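Soluble lytic murein transglycosylase (Escherichia coli, PDB 1QSA) cleaves the glycosidic bonds between N-acetylmuramic acid and N-acetylglucosamine in peptidoglycan, leaving a 1,6-anhydro bond in the N-acetylmuramic acid residue. Local coordinates at residues T57-N60 with F61-N65; A210-F213 with T214-A218; T531-L534 with Q535-Y538. All coordinates share one frame; numbering follows the deposited sequence. Where two conformers were deposited one is given.

Contact 1. Residues T57-N60 with F61-N65; sequences TVTN and FVRAN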
ATOM      1  N   THR A  57     -17.864  -5.177  33.074  1.00 14.42           N
ATOM      2  CA  THR A  57     -18.297  -6.132  32.061  1.00 15.00           C
ATOM      3  C   THR A  57     -17.299  -6.144  30.907  1.00 14.85           C
ATOM      4  O   THR A  57     -16.904  -7.204  30.412  1.00 13.42           O
ATOM      5  CB  THR A  57     -19.706  -5.777  31.543  1.00 16.37           C
ATOM      6  OG1 THR A  57     -20.645  -5.923  32.611  1.00 18.48           O
ATOM      7  CG2 THR A  57     -20.112  -6.677  30.381  1.00 15.95           C
ATOM      8  N   VAL A  58     -16.854  -4.955  30.515  1.00 13.84           N
ATOM      9  CA  VAL A  58     -15.907  -4.827  29.409  1.00 13.91           C
ATOM     10  C   VAL A  58     -14.545  -5.389  29.786  1.00 13.62           C
ATOM     11  O   VAL A  58     -13.939  -6.142  29.020  1.00 13.56           O
ATOM     12  CB  VAL A  58     -15.793  -3.351  28.942  1.00 13.23           C
ATOM     13  CG1 VAL A  58     -14.822  -3.238  27.762  1.00 14.10           C
ATOM     14  CG2 VAL A  58     -17.182  -2.839  28.524  1.00 11.66           C
ATOM     15  N   THR A  59     -14.060  -5.009  30.966  1.00 12.91           N
ATOM     16  CA  THR A  59     -12.785  -5.500  31.479  1.00 13.00           C
ATOM     17  C   THR A  59     -12.781  -7.035  31.530  1.00 13.85           C
ATOM     18  O   THR A  59     -11.813  -7.665  31.104  1.00 14.01           O
ATOM     19  CB  THR A  59     -12.528  -4.936  32.897  1.00 14.10           C
ATOM     20  OG1 THR A  59     -12.366  -3.517  32.803  1.00 13.47           O
ATOM     21  CG2 THR A  59     -11.276  -5.549  33.530  1.00 14.21           C
ATOM     22  N   ASN A  60     -13.857  -7.625  32.046  1.00 14.72           N
ATOM     23  CA  ASN A  60     -13.946  -9.087  32.148  1.00 13.91           C
ATOM     24  C   ASN A  60     -13.882  -9.746  30.774  1.00 16.07           C
ATOM     25  O   ASN A  60     -13.167 -10.734  30.590  1.00 16.14           O
ATOM     26  CB  ASN A  60     -15.210  -9.522  32.892  1.00 16.79           C
ATOM     27  CG  ASN A  60     -15.142  -9.222  34.385  1.00 17.33           C
ATOM     28  OD1 ASN A  60     -14.073  -8.913  34.924  1.00 18.63           O
ATOM     29  ND2 ASN A  60     -16.285  -9.306  35.057  1.00 21.33           N
ATOM     30  N   PHE A  61     -14.565  -9.155  29.796  1.00 13.64           N
ATOM     31  CA  PHE A  61     -14.564  -9.705  28.445  1.00 13.90           C
ATOM     32  C   PHE A  61     -13.180  -9.615  27.796  1.00 14.80           C
ATOM     33  O   PHE A  61     -12.697 -10.570  27.188  1.00 14.13           O
ATOM     34  CB  PHE A  61     -15.607  -9.003  27.564  1.00 13.33           C
ATOM     35  CG  PHE A  61     -15.648  -9.528  26.158  1.00 12.98           C
ATOM     36  CD1 PHE A  61     -16.213 -10.775  25.887  1.00 12.70           C
ATOM     37  CD2 PHE A  61     -15.093  -8.798  25.100  1.00 13.22           C
ATOM     38  CE1 PHE A  61     -16.222 -11.287  24.588  1.00 10.50           C
ATOM     39  CE2 PHE A  61     -15.099  -9.306  23.805  1.00 11.68           C
ATOM     40  CZ  PHE A  61     -15.670 -10.558  23.554  1.00 13.35           C
ATOM     41  N   VAL A  62     -12.540  -8.464  27.933  1.00 14.60           N
ATOM     42  CA  VAL A  62     -11.221  -8.268  27.358  1.00 15.07           C
ATOM     43  C   VAL A  62     -10.199  -9.225  27.992  1.00 16.87           C
ATOM     44  O   VAL A  62      -9.423  -9.868  27.282  1.00 15.98           O
ATOM     45  CB  VAL A  62     -10.779  -6.797  27.516  1.00 15.36           C
ATOM     46  CG1 VAL A  62      -9.339  -6.606  27.058  1.00 15.84           C
ATOM     47  CG2 VAL A  62     -11.720  -5.895  26.739  1.00 14.15           C
ATOM     48  N   ARG A  63     -10.242  -9.379  29.314  1.00 16.49           N
ATOM     49  CA  ARG A  63      -9.280 -10.264  29.986  1.00 19.69           C
ATOM     50  C   ARG A  63      -9.514 -11.742  29.651  1.00 18.89           C
ATOM     51  O   ARG A  63      -8.565 -12.521  29.558  1.00 19.63           O
ATOM     52  CB  ARG A  63      -9.300 -10.070  31.510  1.00 22.63           C
ATOM     53  CG  ARG A  63      -9.231  -8.622  32.001  1.00 29.37           C
ATOM     54  CD  ARG A  63      -8.359  -7.695  31.141  1.00 32.28           C
ATOM     55  NE  ARG A  63      -9.106  -6.489  30.766  1.00 32.12           N
ATOM     56  CZ  ARG A  63      -8.591  -5.413  30.173  1.00 34.94           C
ATOM     57  NH1 ARG A  63      -7.290  -5.351  29.880  1.00 34.76           N
ATOM     58  NH2 ARG A  63      -9.386  -4.384  29.874  1.00 28.04           N
ATOM     59  N   ALA A  64     -10.771 -12.102  29.409  1.00 17.08           N
ATOM     60  CA  ALA A  64     -11.130 -13.482  29.090  1.00 16.63           C
ATOM     61  C   ALA A  64     -10.853 -13.874  27.646  1.00 17.46           C
ATOM     62  O   ALA A  64     -10.842 -15.058  27.321  1.00 17.83           O
ATOM     63  CB  ALA A  64     -12.598 -13.724  29.398  1.00 17.51           C
ATOM     64  N   ASN A  65     -10.596 -12.890  26.792  1.00 16.35           N
ATOM     65  CA  ASN A  65     -10.379 -13.143  25.371  1.00 14.96           C
ATOM     66  C   ASN A  65      -9.136 -12.420  24.841  1.00 15.92           C
ATOM     67  O   ASN A  65      -9.224 -11.637  23.888  1.00 14.58           O
ATOM     68  CB  ASN A  65     -11.640 -12.709  24.606  1.00 15.02           C
ATOM     69  CG  ASN A  65     -12.868 -13.521  24.999  1.00 16.06           C
ATOM     70  OD1 ASN A  65     -13.116 -14.589  24.436  1.00 16.72           O
ATOM     71  ND2 ASN A  65     -13.632 -13.029  25.976  1.00 13.78           N
TER

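Contact 2. Residues A210-F213 with T214-A218; sequences ATDF and TRQMA. With SO4 (sulfate ion), chain G.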
ATOM      1  N   ALA A 210      14.249  35.362   5.993  1.00 22.12           N
ATOM      2  CA  ALA A 210      14.733  34.047   5.601  1.00 22.14           C
ATOM      3  C   ALA A 210      15.326  33.310   6.796  1.00 21.68           C
ATOM      4  O   ALA A 210      16.286  33.771   7.425  1.00 23.30           O
ATOM      5  CB  ALA A 210      15.771  34.176   4.476  1.00 22.34           C
ATOM      6  N   THR A 211      14.721  32.173   7.128  1.00 20.79           N
ATOM      7  CA  THR A 211      15.149  31.338   8.242  1.00 18.85           C
ATOM      8  C   THR A 211      14.981  29.893   7.787  1.00 18.60           C
ATOM      9  O   THR A 211      14.423  29.634   6.716  1.00 18.54           O
ATOM     10  CB  THR A 211      14.241  31.531   9.490  1.00 19.29           C
ATOM     11  OG1 THR A 211      12.914  31.086   9.179  1.00 17.16           O
ATOM     12  CG2 THR A 211      14.180  32.994   9.920  1.00 20.96           C
ATOM     13  N   ASP A 212      15.417  28.943   8.609  1.00 18.79           N
ATOM     14  CA  ASP A 212      15.268  27.540   8.246  1.00 19.99           C
ATOM     15  C   ASP A 212      13.780  27.246   8.008  1.00 19.00           C
ATOM     16  O   ASP A 212      13.412  26.520   7.078  1.00 19.99           O
ATOM     17  CB  ASP A 212      15.811  26.640   9.347  1.00 24.19           C
ATOM     18  CG  ASP A 212      15.851  25.186   8.935  1.00 30.35           C
ATOM     19  OD1 ASP A 212      16.430  24.887   7.863  1.00 33.54           O
ATOM     20  OD2 ASP A 212      15.295  24.349   9.681  1.00 35.97           O
ATOM     21  N   PHE A 213      12.925  27.866   8.817  1.00 17.50           N
ATOM     22  CA  PHE A 213      11.482  27.671   8.683  1.00 16.88           C
ATOM     23  C   PHE A 213      10.928  28.210   7.360  1.00 16.38           C
ATOM     24  O   PHE A 213      10.291  27.463   6.602  1.00 14.43           O
ATOM     25  CB  PHE A 213      10.734  28.329   9.858  1.00 15.97           C
ATOM     26  CG  PHE A 213       9.235  28.256   9.734  1.00 14.64           C
ATOM     27  CD1 PHE A 213       8.564  27.061   9.987  1.00 13.93           C
ATOM     28  CD2 PHE A 213       8.495  29.370   9.331  1.00 16.09           C
ATOM     29  CE1 PHE A 213       7.173  26.976   9.839  1.00 13.81           C
ATOM     30  CE2 PHE A 213       7.102  29.300   9.179  1.00 15.81           C
ATOM     31  CZ  PHE A 213       6.437  28.091   9.435  1.00 14.80           C
ATOM     32  N   THR A 214      11.160  29.494   7.073  1.00 15.51           N
ATOM     33  CA  THR A 214      10.621  30.079   5.851  1.00 16.68           C
ATOM     34  C   THR A 214      11.226  29.493   4.579  1.00 16.42           C
ATOM     35  O   THR A 214      10.551  29.439   3.547  1.00 16.20           O
ATOM     36  CB  THR A 214      10.710  31.613   5.842  1.00 17.70           C
ATOM     37  OG1 THR A 214      12.075  32.005   6.011  1.00 17.02           O
ATOM     38  CG2 THR A 214       9.852  32.203   6.961  1.00 17.26           C
ATOM     39  N   ARG A 215      12.460  28.989   4.672  1.00 16.17           N
ATOM     40  CA  ARG A 215      13.105  28.380   3.510  1.00 16.55           C
ATOM     41  C   ARG A 215      12.434  27.037   3.221  1.00 16.10           C
ATOM     42  O   ARG A 215      12.122  26.728   2.073  1.00 14.94           O
ATOM     43  CB  ARG A 215      14.607  28.203   3.745  1.00 16.91           C
ATOM     44  CG  ARG A 215      15.372  29.518   3.668  1.00 18.42           C
ATOM     45  CD  ARG A 215      16.818  29.355   4.096  1.00 20.44           C
ATOM     46  NE  ARG A 215      17.485  30.653   4.154  1.00 20.88           N
ATOM     47  CZ  ARG A 215      18.167  31.108   5.203  1.00 23.67           C
ATOM     48  NH1 ARG A 215      18.270  30.376   6.310  1.00 22.39           N
ATOM     49  NH2 ARG A 215      18.741  32.306   5.149  1.00 23.67           N
ATOM     50  N   GLN A 216      12.170  26.266   4.270  1.00 15.48           N
ATOM     51  CA  GLN A 216      11.513  24.972   4.091  1.00 15.05           C
ATOM     52  C   GLN A 216      10.075  25.133   3.601  1.00 15.98           C
ATOM     53  O   GLN A 216       9.611  24.358   2.756  1.00 14.48           O
ATOM     54  CB  GLN A 216      11.549  24.160   5.373  1.00 17.32           C
ATOM     55  CG  GLN A 216      12.932  23.675   5.732  1.00 19.62           C
ATOM     56  CD  GLN A 216      12.863  22.591   6.769  1.00 23.24           C
ATOM     57  OE1 GLN A 216      12.175  21.594   6.578  1.00 24.92           O
ATOM     58  NE2 GLN A 216      13.526  22.799   7.894  1.00 24.59           N
ATOM     59  N   MET A 217       9.371  26.130   4.131  1.00 13.93           N
ATOM     60  CA  MET A 217       7.998  26.399   3.722  1.00 13.76           C
ATOM     61  C   MET A 217       7.981  26.786   2.239  1.00 15.35           C
ATOM     62  O   MET A 217       7.180  26.272   1.456  1.00 13.53           O
ATOM     63  CB  MET A 217       7.410  27.534   4.562  1.00 14.70           C
ATOM     64  CG  MET A 217       7.147  27.170   6.038  1.00 13.38           C
ATOM     65  SD  MET A 217       5.809  25.951   6.243  1.00 13.27           S
ATOM     66  CE  MET A 217       4.378  26.981   5.963  1.00 12.63           C
ATOM     67  N   ALA A 218       8.902  27.663   1.847  1.00 14.70           N
ATOM     68  CA  ALA A 218       8.965  28.097   0.450  1.00 14.98           C
ATOM     69  C   ALA A 218       9.342  26.949  -0.496  1.00 14.18           C
ATOM     70  O   ALA A 218       8.847  26.891  -1.615  1.00 15.03           O
ATOM     71  CB  ALA A 218       9.952  29.271   0.296  1.00 14.12           C
TER
HETATM   72  S   SO4 G 706      16.107  38.692   5.439  1.00 48.36           S
HETATM   73  O1  SO4 G 706      14.985  39.630   5.265  1.00 47.32           O
HETATM   74  O2  SO4 G 706      16.279  38.385   6.873  1.00 48.47           O
HETATM   75  O3  SO4 G 706      15.824  37.445   4.700  1.00 46.99           O
HETATM   76  O4  SO4 G 706      17.345  39.304   4.913  1.00 48.71           O

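Contact 3. Residues T531-L534 with Q535-Y538; sequences TSYL and QYVY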
ATOM      1  N   THR A 531     -12.037 -11.476 -15.618  1.00 10.23           N
ATOM      2  CA  THR A 531     -11.424 -12.122 -16.795  1.00 10.89           C
ATOM      3  C   THR A 531     -11.935 -11.465 -18.084  1.00  8.87           C
ATOM      4  O   THR A 531     -11.224 -11.387 -19.077  1.00  9.86           O
ATOM      5  CB  THR A 531     -11.681 -13.651 -16.878  1.00 11.63           C
ATOM      6  OG1 THR A 531     -13.091 -13.929 -16.890  1.00 12.02           O
ATOM      7  CG2 THR A 531     -10.984 -14.389 -15.732  1.00 11.54           C
ATOM      8  N   SER A 532     -13.175 -10.997 -18.061  1.00  9.84           N
ATOM      9  CA  SER A 532     -13.746 -10.305 -19.212  1.00 10.15           C
ATOM     10  C   SER A 532     -12.998  -8.987 -19.479  1.00 10.05           C
ATOM     11  O   SER A 532     -12.537  -8.758 -20.596  1.00  9.92           O
ATOM     12  CB  SER A 532     -15.243 -10.057 -19.036  0.72  9.08           C
ATOM     13  OG  SER A 532     -15.955 -11.272 -19.203  0.72  9.90           O
ATOM     14  N   TYR A 533     -12.785  -8.169 -18.446  1.00  9.01           N
ATOM     15  CA  TYR A 533     -12.063  -6.909 -18.666  1.00 10.62           C
ATOM     16  C   TYR A 533     -10.609  -7.180 -19.065  1.00 11.05           C
ATOM     17  O   TYR A 533     -10.066  -6.531 -19.970  1.00 11.10           O
ATOM     18  CB  TYR A 533     -12.113  -6.014 -17.429  1.00 10.82           C
ATOM     19  CG  TYR A 533     -11.561  -4.623 -17.710  1.00 11.74           C
ATOM     20  CD1 TYR A 533     -12.206  -3.769 -18.611  1.00 13.09           C
ATOM     21  CD2 TYR A 533     -10.346  -4.212 -17.163  1.00 13.77           C
ATOM     22  CE1 TYR A 533     -11.637  -2.536 -18.972  1.00 14.61           C
ATOM     23  CE2 TYR A 533      -9.771  -2.975 -17.520  1.00 14.90           C
ATOM     24  CZ  TYR A 533     -10.418  -2.157 -18.425  1.00 15.35           C
ATOM     25  OH  TYR A 533      -9.815  -0.980 -18.837  1.00 16.88           O
ATOM     26  N   LEU A 534      -9.989  -8.164 -18.413  1.00  9.18           N
ATOM     27  CA  LEU A 534      -8.598  -8.512 -18.714  1.00  8.65           C
ATOM     28  C   LEU A 534      -8.474  -8.969 -20.170  1.00  9.86           C
ATOM     29  O   LEU A 534      -7.555  -8.552 -20.882  1.00 10.09           O
ATOM     30  CB  LEU A 534      -8.119  -9.598 -17.749  1.00  7.93           C
ATOM     31  CG  LEU A 534      -6.622  -9.953 -17.801  1.00  9.06           C
ATOM     32  CD1 LEU A 534      -5.760  -8.726 -17.492  1.00  9.55           C
ATOM     33  CD2 LEU A 534      -6.334 -11.089 -16.827  1.00  9.13           C
ATOM     34  N   GLN A 535      -9.436  -9.768 -20.632  1.00  9.17           N
ATOM     35  CA  GLN A 535      -9.446 -10.232 -22.024  1.00  9.25           C
ATOM     36  C   GLN A 535      -9.620  -9.030 -22.970  1.00  9.51           C
ATOM     37  O   GLN A 535      -8.988  -8.963 -24.026  1.00  9.15           O
ATOM     38  CB  GLN A 535     -10.584 -11.248 -22.233  1.00  9.60           C
ATOM     39  CG  GLN A 535     -10.902 -11.570 -23.701  1.00  8.60           C
ATOM     40  CD  GLN A 535      -9.743 -12.155 -24.484  1.00 10.82           C
ATOM     41  OE1 GLN A 535      -8.905 -12.880 -23.950  1.00 10.52           O
ATOM     42  NE2 GLN A 535      -9.713 -11.861 -25.777  1.00 12.56           N
ATOM     43  N   TYR A 536     -10.440  -8.061 -22.564  1.00 10.32           N
ATOM     44  CA  TYR A 536     -10.668  -6.862 -23.363  1.00 11.38           C
ATOM     45  C   TYR A 536      -9.359  -6.095 -23.591  1.00 12.30           C
ATOM     46  O   TYR A 536      -9.008  -5.812 -24.738  1.00  9.63           O
ATOM     47  CB  TYR A 536     -11.717  -5.959 -22.696  1.00 13.41           C
ATOM     48  CG  TYR A 536     -11.789  -4.552 -23.268  1.00 12.88           C
ATOM     49  CD1 TYR A 536     -12.157  -4.319 -24.592  1.00 17.65           C
ATOM     50  CD2 TYR A 536     -11.467  -3.453 -22.476  1.00 17.76           C
ATOM     51  CE1 TYR A 536     -12.200  -3.005 -25.112  1.00 17.04           C
ATOM     52  CE2 TYR A 536     -11.507  -2.158 -22.982  1.00 18.54           C
ATOM     53  CZ  TYR A 536     -11.874  -1.941 -24.288  1.00 17.76           C
ATOM     54  OH  TYR A 536     -11.934  -0.643 -24.751  1.00 20.75           O
ATOM     55  N   VAL A 537      -8.627  -5.780 -22.523  1.00 11.11           N
ATOM     56  CA  VAL A 537      -7.369  -5.043 -22.703  1.00 10.57           C
ATOM     57  C   VAL A 537      -6.296  -5.909 -23.381  1.00 10.81           C
ATOM     58  O   VAL A 537      -5.440  -5.398 -24.102  1.00 11.56           O
ATOM     59  CB  VAL A 537      -6.852  -4.367 -21.390  1.00 11.00           C
ATOM     60  CG1 VAL A 537      -7.833  -3.270 -20.940  1.00 11.99           C
ATOM     61  CG2 VAL A 537      -6.636  -5.378 -20.293  1.00  9.48           C
ATOM     62  N   TYR A 538      -6.365  -7.219 -23.167  1.00 10.38           N
ATOM     63  CA  TYR A 538      -5.418  -8.143 -23.785  1.00 10.71           C
ATOM     64  C   TYR A 538      -5.548  -8.109 -25.326  1.00 10.61           C
ATOM     65  O   TYR A 538      -4.576  -7.837 -26.034  1.00 10.48           O
ATOM     66  CB  TYR A 538      -5.648  -9.561 -23.243  1.00 10.30           C
ATOM     67  CG  TYR A 538      -4.622 -10.608 -23.657  1.00 10.49           C
ATOM     68  CD1 TYR A 538      -3.310 -10.568 -23.169  1.00 10.15           C
ATOM     69  CD2 TYR A 538      -4.982 -11.674 -24.484  1.00  9.01           C
ATOM     70  CE1 TYR A 538      -2.389 -11.572 -23.491  1.00 10.02           C
ATOM     71  CE2 TYR A 538      -4.070 -12.684 -24.810  1.00 12.58           C
ATOM     72  CZ  TYR A 538      -2.773 -12.619 -24.301  1.00 13.51           C
ATOM     73  OH  TYR A 538      -1.857 -13.595 -24.610  1.00 15.77           O
TER

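Contact 1. Residues T57-N60 with F61-N65
Val58 and Val62 stand one turn apart on helix 55-64, CG1 of Val58 and CG2 of Val62 meeting at 4.2 Å. Buried Val58 and Phe61 form the packed side of the helix, with Val62 at its border. Beneath them the backbone is regular: Val62 N donates to Val58 O at 2.9 Å with an N-H...O angle of 167°, while Phe61 N reaches Thr57 O in a longer and less straight bond. Phe61 has its CG anti to the backbone N (chi1 180°), which carries the ring away from the preceding turn and in among Tyr43 and Ile46 of helix 38-48 and Ala71 and Leu74 of helix 69-84. Val58 turns to Phe78 and Phe94, so apolar neighbours from three helices cover this side.

The looser side holds Thr59 and Arg63, which still touch Phe94. Arg63 bends at chi2 and chi3 and folds back along its own helix. Its NE lies 3.0 Å from Thr59 O, within hydrogen-bonding geometry, although the placing of that oxygen is less certain. The guanidinium has Val62 CG1 over the centre of one face, 3.4 Å above its plane, and its NH2 makes a weak bond to Gln75. Thr59 brings CG2 to within 3.6 Å of Arg63 NE, and its hydroxyl is bonded to Ala55 O, one turn back.

At the C-terminal end the amide of Asn65 turns back on the helix: ND2 donates to Phe61 O at 2.9 Å, almost straight at 172°, in the carbonyl plane and on a lone pair. A carbonyl of the last turn thus gains a side-chain donor where the helix runs out of backbone N-H groups. What follows is a helix anchored between its neighbours by apolar groups, while Thr59 OG1 and, at the end, Asn65 ND2 bond back to its own main chain, as Arg63 NE probably does.

Contact 2. Residues A210-F213 with T214-A218
Thr211 and Thr214 close the start of helix 212-228 with a capping box. Thr214 N donates to Thr211 OG1 at 3.2 Å, nearly straight at 174°, and Thr211 N donates in return to Thr214 OG1 at 2.9 Å. Both threonines hold OG1 between their own backbone N and carbonyl carbon (chi1 64° and 58°), which turns each oxygen to the other's N-H. Thr214 OG1 also bonds Gly209 O, and Thr211 OG1 a glycerol.

Arg215 runs extended from CG to NE back beside the cap, and one face of its guanidinium lies over the Ala210-Thr211 peptide, with Ala210 C 3.9 Å above the plane. NE bonds Gln244 O and NH2, weakly, Gln245. Replaced by alanine, this position would probably leave Gln244 O without this donor and uncover that peptide.

Next along, one turn after Asp212, Gln216 NE2 donates to Asp212 OD2 at 3.0 Å from above the carboxylate plane, while its OE1 accepts from Arg162. Met217, bent at chi2 and chi3, sets CG over the face of the Phe213 ring, a CH-pi contact 3.8 Å from the centroid, with SD oblique to it in a Met-aromatic contact. Both side chains pack on helices 154-166 and 185-196. The chemistry implies a helix start where Thr211 N and Thr214 N are each taken by the other's hydroxyl; just before it, Ala210 N and Gln245 NE2 bond a sulfate, probably from the crystallisation liquor, consistent with a site favourable to anions.

Contact 3. Residues T531-L534 with Q535-Y538
Tyr533 meets two side chains of the next turn, Tyr536 and Val537. Its CE1 comes to the edge of the Tyr536 ring, 3.6 Å from CD2. The planes are inclined at 45° in an oblique pairing, the centroids 5.8 Å apart. Next to CE1 on the Tyr533 ring, at CZ and the hydroxyl, sits Val537 CG1, 3.8 Å from CZ. Both tyrosines carry CG anti to the backbone N (chi1 -171° and 166°), and this shared torsion sends both rings off the same flank of helix 523-540, so that Tyr533 CE1 reaches the CD2 edge of Tyr536. Leu534 CD1 approaches Val537 CG2 more loosely, at 4.5 Å.

Under these side chains run the backbone bonds of a regular alpha helix, among them Val537 N to Tyr533 O at 3.0 Å. The helical rise brings residues three and four apart near one another.

Farther out, helix 499-509 lies against Tyr533 through Thr505 and against Tyr536 through Met508, and Pro556 touches both Tyr533 and Val537. Leu534 packs on Tyr552 of helix 545-554, its side chain about 8 Å at the nearest from that of Glu478, the predicted catalytic residue. Gln535 OE1 accepts from the backbone N of both Glu465 and Ile466, tying the helix to a loop. The helix thus presents a mainly apolar flank within the Slt-type domain, while elsewhere on it a single amide oxygen takes two polar anchors.

Overall arrangement
Along the chain the three contacts follow in series, each within a single helix: contact 1 on helix 55-64, contact 2 at the start of helix 212-228 and contact 3 on helix 523-540. Their centres are 50 to 51 Å apart in every pairing, and the nearest atoms of any two remain about 38 Å apart or more, so none touches another. Contacts 2 and 3 lie on opposite sides of the chain's centre. Contacts 1 and 2 belong to the alpha-superhelix, away from the predicted active-site glutamate, whereas contact 3 is in the Slt-type domain. The spread reflects an all-helical enzyme in which a long superhelical part accompanies a compact lysozyme-like catalytic domain.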